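Local coordinates for protein fructose-bisphosphate aldolase (Slackia heliotrinireducens, PDB 4MOZ) that belongs to the DeoC/LacD family of aldolases and folds as a TIM barrel, at residues D64-D73 with L86-V97. Residues are numbered along the deposited sequence; the frame is centred on the assembly and turned at random.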
ATOM      1  N   ASP C  64     -32.228  20.610  -2.195  1.00 28.30           N
ATOM      2  CA  ASP C  64     -31.511  20.870  -3.446  1.00 29.74           C
ATOM      3  C   ASP C  64     -30.119  21.404  -3.105  1.00 28.59           C
ATOM      4  O   ASP C  64     -30.001  22.428  -2.442  1.00 28.35           O
ATOM      5  CB  ASP C  64     -32.285  21.877  -4.312  1.00 30.24           C
ATOM      6  CG  ASP C  64     -31.657  22.103  -5.693  1.00 34.12           C
ATOM      7  OD1 ASP C  64     -30.472  21.774  -5.923  1.00 30.48           O
ATOM      8  OD2 ASP C  64     -32.373  22.628  -6.568  1.00 43.18           O
ATOM      9  N   PRO C  65     -29.061  20.709  -3.552  1.00 29.03           N
ATOM     10  CA  PRO C  65     -27.676  21.103  -3.262  1.00 29.62           C
ATOM     11  C   PRO C  65     -27.283  22.503  -3.741  1.00 29.84           C
ATOM     12  O   PRO C  65     -26.372  23.101  -3.167  1.00 28.09           O
ATOM     13  CB  PRO C  65     -26.851  20.054  -4.003  1.00 29.32           C
ATOM     14  CG  PRO C  65     -27.745  18.865  -4.066  1.00 30.13           C
ATOM     15  CD  PRO C  65     -29.122  19.419  -4.260  1.00 29.32           C
ATOM     16  N   GLU C  66     -27.948  23.020  -4.777  1.00 28.83           N
ATOM     17  CA  GLU C  66     -27.648  24.367  -5.267  1.00 29.07           C
ATOM     18  C   GLU C  66     -27.922  25.442  -4.201  1.00 27.90           C
ATOM     19  O   GLU C  66     -27.329  26.521  -4.221  1.00 28.65           O
ATOM     20  CB  GLU C  66     -28.397  24.676  -6.568  1.00 28.40           C
ATOM     21  CG  GLU C  66     -27.769  25.831  -7.338  1.00 31.57           C
ATOM     22  CD  GLU C  66     -28.395  26.088  -8.697  1.00 34.77           C
ATOM     23  OE1 GLU C  66     -29.169  25.242  -9.195  1.00 37.14           O
ATOM     24  OE2 GLU C  66     -28.095  27.151  -9.279  1.00 35.97           O
ATOM     25  N   HIS C  67     -28.824  25.120  -3.277  1.00 26.63           N
ATOM     26  CA  HIS C  67     -29.076  25.910  -2.070  1.00 27.69           C
ATOM     27  C   HIS C  67     -27.796  26.365  -1.410  1.00 28.22           C
ATOM     28  O   HIS C  67     -27.662  27.543  -1.056  1.00 28.08           O
ATOM     29  CB  HIS C  67     -29.910  25.071  -1.109  1.00 26.98           C
ATOM     30  CG  HIS C  67     -30.397  25.811   0.114  1.00 29.67           C
ATOM     31  ND1 HIS C  67     -31.199  26.891   0.041  1.00 30.91           N
ATOM     32  CD2 HIS C  67     -30.206  25.552   1.473  1.00 28.89           C
ATOM     33  CE1 HIS C  67     -31.486  27.316   1.287  1.00 31.53           C
ATOM     34  NE2 HIS C  67     -30.880  26.491   2.161  1.00 30.23           N
ATOM     35  N   LEU C  68     -26.839  25.447  -1.260  1.00 26.94           N
ATOM     36  CA  LEU C  68     -25.564  25.751  -0.605  1.00 27.28           C
ATOM     37  C   LEU C  68     -24.785  26.829  -1.351  1.00 27.76           C
ATOM     38  O   LEU C  68     -24.207  27.728  -0.737  1.00 28.19           O
ATOM     39  CB  LEU C  68     -24.710  24.487  -0.455  1.00 25.67           C
ATOM     40  CG  LEU C  68     -25.365  23.270   0.219  1.00 26.16           C
ATOM     41  CD1 LEU C  68     -24.483  22.038   0.104  1.00 26.00           C
ATOM     42  CD2 LEU C  68     -25.706  23.549   1.673  1.00 26.20           C
ATOM     43  N   PHE C  69     -24.783  26.745  -2.677  1.00 27.51           N
ATOM     44  CA  PHE C  69     -24.039  27.695  -3.497  1.00 28.74           C
ATOM     45  C   PHE C  69     -24.726  29.058  -3.573  1.00 29.70           C
ATOM     46  O   PHE C  69     -24.056  30.088  -3.669  1.00 31.08           O
ATOM     47  CB  PHE C  69     -23.779  27.116  -4.886  1.00 27.48           C
ATOM     48  CG  PHE C  69     -22.771  25.996  -4.890  1.00 27.92           C
ATOM     49  CD1 PHE C  69     -23.164  24.681  -4.623  1.00 25.34           C
ATOM     50  CD2 PHE C  69     -21.426  26.253  -5.149  1.00 26.53           C
ATOM     51  CE1 PHE C  69     -22.238  23.649  -4.618  1.00 26.02           C
ATOM     52  CE2 PHE C  69     -20.498  25.224  -5.148  1.00 27.02           C
ATOM     53  CZ  PHE C  69     -20.903  23.920  -4.885  1.00 27.93           C
ATOM     54  N   LYS C  70     -26.057  29.057  -3.516  1.00 29.77           N
ATOM     55  CA  LYS C  70     -26.833  30.291  -3.470  1.00 29.78           C
ATOM     56  C   LYS C  70     -26.554  31.049  -2.173  1.00 27.57           C
ATOM     57  O   LYS C  70     -26.406  32.270  -2.187  1.00 26.97           O
ATOM     58  CB  LYS C  70     -28.332  30.005  -3.597  1.00 29.46           C
ATOM     59  CG  LYS C  70     -28.789  29.539  -4.973  1.00 31.02           C
ATOM     60  CD  LYS C  70     -30.301  29.351  -4.972  1.00 34.72           C
ATOM     61  CE  LYS C  70     -30.803  28.627  -6.210  1.00 36.68           C
ATOM     62  NZ  LYS C  70     -30.898  29.528  -7.386  1.00 42.47           N
ATOM     63  N   ILE C  71     -26.482  30.312  -1.063  1.00 27.53           N
ATOM     64  CA  ILE C  71     -26.157  30.879   0.246  1.00 26.77           C
ATOM     65  C   ILE C  71     -24.757  31.493   0.244  1.00 26.71           C
ATOM     66  O   ILE C  71     -24.575  32.634   0.665  1.00 27.94           O
ATOM     67  CB  ILE C  71     -26.270  29.830   1.372  1.00 24.71           C
ATOM     68  CG1 ILE C  71     -27.723  29.375   1.537  1.00 25.22           C
ATOM     69  CG2 ILE C  71     -25.765  30.404   2.689  1.00 25.05           C
ATOM     70  CD1 ILE C  71     -27.889  28.107   2.349  1.00 25.64           C
ATOM     71  N   ALA C  72     -23.779  30.738  -0.242  1.00 25.35           N
ATOM     72  CA  ALA C  72     -22.400  31.207  -0.313  1.00 26.85           C
ATOM     73  C   ALA C  72     -22.269  32.465  -1.168  1.00 28.75           C
ATOM     74  O   ALA C  72     -21.442  33.334  -0.882  1.00 31.17           O
ATOM     75  CB  ALA C  72     -21.500  30.107  -0.853  1.00 23.91           C
ATOM     76  N   ASP C  73     -23.096  32.558  -2.207  1.00 29.33           N
ATOM     77  CA  ASP C  73     -23.028  33.654  -3.171  1.00 31.81           C
ATOM     78  C   ASP C  73     -23.777  34.905  -2.695  1.00 33.45           C
ATOM     79  O   ASP C  73     -23.299  36.025  -2.877  1.00 34.17           O
ATOM     80  CB  ASP C  73     -23.566  33.181  -4.524  1.00 32.63           C
ATOM     81  CG  ASP C  73     -23.534  34.262  -5.588  1.00 36.01           C
ATOM     82  OD1 ASP C  73     -22.446  34.802  -5.880  1.00 39.14           O
ATOM     83  OD2 ASP C  73     -24.607  34.557  -6.147  1.00 35.75           O
ATOM     84  N   LEU C  86     -18.542  18.111  -5.606  1.00 24.30           N
ATOM     85  CA  LEU C  86     -19.642  19.031  -5.353  1.00 24.65           C
ATOM     86  C   LEU C  86     -19.332  20.413  -5.921  1.00 25.25           C
ATOM     87  O   LEU C  86     -20.140  20.987  -6.662  1.00 24.44           O
ATOM     88  CB  LEU C  86     -19.919  19.117  -3.850  1.00 25.03           C
ATOM     89  CG  LEU C  86     -20.950  20.140  -3.367  1.00 26.03           C
ATOM     90  CD1 LEU C  86     -22.362  19.732  -3.765  1.00 24.51           C
ATOM     91  CD2 LEU C  86     -20.841  20.311  -1.860  1.00 28.01           C
ATOM     92  N   ILE C  87     -18.154  20.928  -5.572  1.00 23.76           N
ATOM     93  CA  ILE C  87     -17.672  22.199  -6.097  1.00 25.05           C
ATOM     94  C   ILE C  87     -17.590  22.183  -7.634  1.00 27.23           C
ATOM     95  O   ILE C  87     -18.020  23.135  -8.285  1.00 28.23           O
ATOM     96  CB  ILE C  87     -16.323  22.604  -5.450  1.00 25.53           C
ATOM     97  CG1 ILE C  87     -16.499  22.819  -3.939  1.00 24.75           C
ATOM     98  CG2 ILE C  87     -15.777  23.872  -6.089  1.00 25.66           C
ATOM     99  CD1 ILE C  87     -15.200  22.971  -3.162  1.00 24.99           C
ATOM    100  N   ALA C  88     -17.079  21.092  -8.205  1.00 27.28           N
ATOM    101  CA  ALA C  88     -16.922  20.968  -9.659  1.00 28.03           C
ATOM    102  C   ALA C  88     -18.238  21.096 -10.437  1.00 26.93           C
ATOM    103  O   ALA C  88     -18.251  21.618 -11.556  1.00 26.33           O
ATOM    104  CB  ALA C  88     -16.232  19.656 -10.008  1.00 26.36           C
ATOM    105  N   ARG C  89     -19.333  20.629  -9.842  1.00 26.68           N
ATOM    106  CA  ARG C  89     -20.619  20.586 -10.539  1.00 28.50           C
ATOM    107  C   ARG C  89     -21.327  21.935 -10.577  1.00 27.20           C
ATOM    108  O   ARG C  89     -22.214  22.142 -11.402  1.00 28.16           O
ATOM    109  CB  ARG C  89     -21.554  19.530  -9.934  1.00 31.26           C
ATOM    110  CG  ARG C  89     -20.951  18.141  -9.763  1.00 37.68           C
ATOM    111  CD  ARG C  89     -20.658  17.438 -11.078  1.00 41.49           C
ATOM    112  NE  ARG C  89     -21.861  17.158 -11.860  1.00 42.66           N
ATOM    113  CZ  ARG C  89     -21.867  16.443 -12.982  1.00 37.93           C
ATOM    114  NH1 ARG C  89     -20.740  15.919 -13.443  1.00 33.76           N
ATOM    115  NH2 ARG C  89     -23.003  16.244 -13.639  1.00 42.11           N
ATOM    116  N   TYR C  90     -20.929  22.851  -9.694  1.00 27.15           N
ATOM    117  CA  TYR C  90     -21.609  24.142  -9.566  1.00 26.84           C
ATOM    118  C   TYR C  90     -20.720  25.377  -9.726  1.00 26.50           C
ATOM    119  O   TYR C  90     -21.225  26.457 -10.038  1.00 26.69           O
ATOM    120  CB  TYR C  90     -22.341  24.217  -8.227  1.00 25.59           C
ATOM    121  CG  TYR C  90     -23.476  23.226  -8.088  1.00 26.97           C
ATOM    122  CD1 TYR C  90     -24.764  23.556  -8.504  1.00 26.22           C
ATOM    123  CD2 TYR C  90     -23.261  21.957  -7.539  1.00 26.76           C
ATOM    124  CE1 TYR C  90     -25.812  22.660  -8.375  1.00 26.69           C
ATOM    125  CE2 TYR C  90     -24.301  21.050  -7.409  1.00 27.16           C
ATOM    126  CZ  TYR C  90     -25.575  21.408  -7.831  1.00 27.20           C
ATOM    127  OH  TYR C  90     -26.619  20.521  -7.712  1.00 27.58           O
ATOM    128  N   ALA C  91     -19.413  25.218  -9.516  1.00 26.16           N
ATOM    129  CA  ALA C  91     -18.479  26.351  -9.453  1.00 25.92           C
ATOM    130  C   ALA C  91     -18.504  27.277 -10.661  1.00 27.02           C
ATOM    131  O   ALA C  91     -18.290  28.479 -10.511  1.00 28.53           O
ATOM    132  CB  ALA C  91     -17.055  25.870  -9.195  1.00 26.90           C
ATOM    133  N   ALA C  92     -18.754  26.729 -11.850  1.00 27.25           N
ATOM    134  CA  ALA C  92     -18.795  27.548 -13.067  1.00 30.68           C
ATOM    135  C   ALA C  92     -19.915  28.593 -13.009  1.00 31.32           C
ATOM    136  O   ALA C  92     -19.763  29.696 -13.536  1.00 34.20           O
ATOM    137  CB  ALA C  92     -18.925  26.679 -14.314  1.00 30.85           C
ATOM    138  N   ASP C  93     -21.019  28.246 -12.348  1.00 31.61           N
ATOM    139  CA  ASP C  93     -22.143  29.161 -12.172  1.00 31.94           C
ATOM    140  C   ASP C  93     -22.033  30.016 -10.913  1.00 32.42           C
ATOM    141  O   ASP C  93     -22.857  30.900 -10.688  1.00 33.00           O
ATOM    142  CB  ASP C  93     -23.464  28.389 -12.155  1.00 33.38           C
ATOM    143  CG  ASP C  93     -23.786  27.766 -13.488  1.00 34.87           C
ATOM    144  OD1 ASP C  93     -23.538  28.410 -14.526  1.00 37.82           O
ATOM    145  OD2 ASP C  93     -24.287  26.629 -13.502  1.00 35.54           O
ATOM    146  N   TYR C  94     -21.026  29.735 -10.090  1.00 31.11           N
ATOM    147  CA  TYR C  94     -20.811  30.464  -8.842  1.00 29.74           C
ATOM    148  C   TYR C  94     -19.328  30.793  -8.644  1.00 29.14           C
ATOM    149  O   TYR C  94     -18.723  30.370  -7.659  1.00 29.04           O
ATOM    150  CB  TYR C  94     -21.366  29.655  -7.663  1.00 28.57           C
ATOM    151  CG  TYR C  94     -22.863  29.488  -7.722  1.00 29.83           C
ATOM    152  CD1 TYR C  94     -23.442  28.414  -8.405  1.00 30.23           C
ATOM    153  CD2 TYR C  94     -23.707  30.412  -7.114  1.00 29.61           C
ATOM    154  CE1 TYR C  94     -24.819  28.267  -8.472  1.00 29.55           C
ATOM    155  CE2 TYR C  94     -25.086  30.274  -7.176  1.00 30.85           C
ATOM    156  CZ  TYR C  94     -25.634  29.203  -7.856  1.00 29.92           C
ATOM    157  OH  TYR C  94     -26.995  29.068  -7.913  1.00 30.75           O
ATOM    158  N   PRO C  95     -18.739  31.565  -9.582  1.00 30.22           N
ATOM    159  CA  PRO C  95     -17.281  31.764  -9.559  1.00 30.12           C
ATOM    160  C   PRO C  95     -16.762  32.668  -8.440  1.00 29.64           C
ATOM    161  O   PRO C  95     -15.599  32.551  -8.059  1.00 33.47           O
ATOM    162  CB  PRO C  95     -16.979  32.383 -10.930  1.00 29.15           C
ATOM    163  CG  PRO C  95     -18.259  33.014 -11.375  1.00 28.90           C
ATOM    164  CD  PRO C  95     -19.396  32.340 -10.655  1.00 29.47           C
ATOM    165  N   ASN C  96     -17.609  33.551  -7.914  1.00 29.97           N
ATOM    166  CA  ASN C  96     -17.170  34.546  -6.927  1.00 33.39           C
ATOM    167  C   ASN C  96     -17.341  34.064  -5.496  1.00 33.22           C
ATOM    168  O   ASN C  96     -17.986  34.720  -4.676  1.00 38.11           O
ATOM    169  CB  ASN C  96     -17.906  35.873  -7.129  1.00 34.39           C
ATOM    170  CG  ASN C  96     -17.875  36.340  -8.567  1.00 37.89           C
ATOM    171  OD1 ASN C  96     -18.905  36.715  -9.126  1.00 46.44           O
ATOM    172  ND2 ASN C  96     -16.695  36.304  -9.181  1.00 37.75           N
ATOM    173  N   VAL C  97     -16.773  32.900  -5.216  1.00 31.28           N
ATOM    174  CA  VAL C  97     -16.775  32.323  -3.882  1.00 28.35           C
ATOM    175  C   VAL C  97     -15.348  31.831  -3.650  1.00 27.86           C
ATOM    176  O   VAL C  97     -14.695  31.342  -4.579  1.00 24.75           O
ATOM    177  CB  VAL C  97     -17.766  31.135  -3.776  1.00 27.97           C
ATOM    178  CG1 VAL C  97     -17.724  30.502  -2.392  1.00 24.57           C
ATOM    179  CG2 VAL C  97     -19.188  31.573  -4.101  1.00 27.18           C
TER
HETATM  180  O   HOH W   1     -28.967  21.201  -8.242  1.00 30.15           O
HETATM  181  O   HOH W   2     -20.445  33.739  -7.706  1.00 37.44           O
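Phe-69 reaches from helix 66-73 to residues 86-97 and packs between Tyr-90 and Tyr-94. Its CG stands opposite the carbonyl carbon (chi1 -71°), which sends the ring toward helix 86-90. There Tyr-90 CB sits over the ring centre, 3.5 Å from the centroid, in a CH-pi contact. The Tyr-90 ring itself is slid aside. It lies nearly parallel to Phe-69, planes 24° apart, with little overlap. Ile-87 CA meets the Phe-69 edge, and Leu-86 CG lies 3.9 Å from Phe-69 CE1.

The same theme returns at Tyr-94. Here Phe-69 CB is the donor and lies over the tyrosine face, 3.7 Å from its centroid. Asp-73 CB and Glu-66 OE2 take up places at the edge of that ring. A 2.6 Å hydrogen bond runs from Tyr-94 OH to the anti lone pair of Glu-66 OE2, with the carboxylate turned 84° from the ring. Glu-66 gets there through an extended side chain, while its CB and CG lie against Tyr-90 CE1 and CD1. Lys-70 CG adds a contact with Tyr-94 OH.

Two waters bridge the segments. One joins Asp-64 OD1 to Tyr-90 OH, and the same OD1 caps Glu-66 N at 3.0 Å. Another links Asp-73 OD1 with Asn-96 N. Ala-72 CB and Val-97 CG1 pack at 4.1 Å, and both residues touch Met-80 of strand 79-82.

Arg-89 and Asp-93 form salt bridges to Asp-207 and Arg-235, respectively, of a second subunit. The aromatic cluster of Phe-69, Tyr-90 and Tyr-94 joins helix 66-74 to helix 84-90 and the loop that follows it, in the outer helical layer of a TIM barrel.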